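Local atomic coordinates of NAD-dependent aldehyde dehydrogenase (Burkholderia multivorans, PDB entry 5UJU), a protein that probably oxidises aldehydes to carboxylic acids with NAD+ as the electron acceptor. Residues F135-A138 with Y139-H143. Sequence-based numbering, arbitrary orientation.
Sequences FEIA and YSVMH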
# COMPACT_ATOMS: atom_id res chain seq x y z
N PHE A 135 -27.72 2.42 20.60
CA PHE A 135 -28.08 1.81 21.87
C PHE A 135 -28.18 0.30 21.75
O PHE A 135 -27.69 -0.43 22.61
CB PHE A 135 -29.39 2.41 22.39
CG PHE A 135 -29.20 3.73 23.08
CD1 PHE A 135 -28.69 3.79 24.37
CD2 PHE A 135 -29.55 4.91 22.45
CE1 PHE A 135 -28.51 5.00 25.01
CE2 PHE A 135 -29.39 6.12 23.08
CZ PHE A 135 -28.86 6.17 24.36
N GLU A 136 -28.83 -0.20 20.69
CA GLU A 136 -28.89 -1.64 20.46
C GLU A 136 -27.49 -2.23 20.33
O GLU A 136 -27.19 -3.29 20.89
CB GLU A 136 -29.70 -1.95 19.20
CG GLU A 136 -29.63 -3.39 18.77
CD GLU A 136 -30.32 -3.65 17.42
OE1 GLU A 136 -30.73 -2.68 16.77
OE2 GLU A 136 -30.44 -4.82 17.03
N ILE A 137 -26.62 -1.56 19.57
CA ILE A 137 -25.24 -2.00 19.41
C ILE A 137 -24.47 -1.91 20.74
O ILE A 137 -23.68 -2.79 21.08
CB ILE A 137 -24.57 -1.19 18.29
CG1 ILE A 137 -25.22 -1.53 16.94
CG2 ILE A 137 -23.07 -1.43 18.24
CD1 ILE A 137 -24.79 -0.63 15.79
N ALA A 138 -24.72 -0.86 21.53
CA ALA A 138 -24.01 -0.74 22.81
C ALA A 138 -24.27 -1.95 23.70
O ALA A 138 -23.34 -2.52 24.27
CB ALA A 138 -24.42 0.55 23.51
N TYR A 139 -25.54 -2.34 23.84
CA TYR A 139 -25.85 -3.51 24.66
C TYR A 139 -25.22 -4.78 24.12
O TYR A 139 -24.76 -5.64 24.89
CB TYR A 139 -27.37 -3.66 24.80
CG TYR A 139 -27.95 -2.69 25.81
CD1 TYR A 139 -27.66 -2.82 27.16
CD2 TYR A 139 -28.79 -1.65 25.41
CE1 TYR A 139 -28.18 -1.94 28.09
CE2 TYR A 139 -29.32 -0.76 26.34
CZ TYR A 139 -29.00 -0.91 27.68
OH TYR A 139 -29.51 -0.04 28.62
N SER A 140 -25.18 -4.94 22.79
CA SER A 140 -24.57 -6.14 22.24
C SER A 140 -23.07 -6.18 22.50
O SER A 140 -22.50 -7.27 22.67
CB SER A 140 -24.84 -6.24 20.74
OG SER A 140 -24.08 -5.31 19.99
N VAL A 141 -22.41 -5.02 22.51
CA VAL A 141 -20.99 -4.96 22.83
C VAL A 141 -20.76 -5.24 24.32
O VAL A 141 -19.86 -6.01 24.69
CB VAL A 141 -20.42 -3.59 22.40
CG1 VAL A 141 -19.07 -3.28 23.07
CG2 VAL A 141 -20.32 -3.54 20.86
N MET A 142 -21.60 -4.65 25.18
CA MET A 142 -21.49 -4.86 26.61
C MET A 142 -21.55 -6.34 26.96
O MET A 142 -20.71 -6.85 27.71
CB MET A 142 -22.60 -4.09 27.33
CG MET A 142 -22.66 -4.30 28.84
SD MET A 142 -23.97 -3.34 29.63
CE MET A 142 -23.88 -4.00 31.29
N HIS A 143 -22.52 -7.07 26.39
CA HIS A 143 -22.71 -8.46 26.77
C HIS A 143 -21.97 -9.43 25.87
O HIS A 143 -22.24 -10.63 25.92
CB HIS A 143 -24.21 -8.78 26.83
CG HIS A 143 -24.88 -8.12 27.99
ND1 HIS A 143 -24.67 -8.51 29.29
CD2 HIS A 143 -25.71 -7.04 28.05
CE1 HIS A 143 -25.36 -7.74 30.10
NE2 HIS A 143 -26.00 -6.84 29.37
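Tyr-139 sits one helical turn on from Phe-135, and its side chain lies alongside that residue's carbonyl oxygen. Its CB is 3.9 Å from Phe-135 O. The first torsion, chi1 -78°, sets CG beside the tyrosine's own backbone N and so on the Phe-135 side. CD2 then comes closest, 3.2 Å from Phe-135 O, with the ring passing the oxygen obliquely, and CE2 is already drawing off at 4.1 Å from Phe-135 O. At the tip, OH hydrogen-bonds Asn-51 of helix 50-60, while the ring meets Phe-149. Phe-135 O is thus brushed by the ring while it accepts the backbone N-H of Tyr-139 in a nearly straight bond, 3.1 Å from Tyr-139 N.

Two residues further along, Ile-137 O takes two donors. Val-141 N reaches Ile-137 O at 2.9 Å, and Ser-140 OG, turned back between its own N and carbonyl carbon (chi1 73°), donates to Ile-137 O at 2.8 Å from well to one side, with a C=O...OG angle of 117°. Val-141 CG2 lies against the same oxygen and approaches Ile-137 CG2 at 4.3 Å.

The carboxylate of Glu-136 makes a salt bridge to Arg-252 and a hydrogen bond to His-61. The buried serine hydroxyl spends its proton inside helix 134-145, on a carbonyl already bonded to the backbone, so the helix itself supplies the acceptor for this hydroxyl where the side chain packs against helix 245-260.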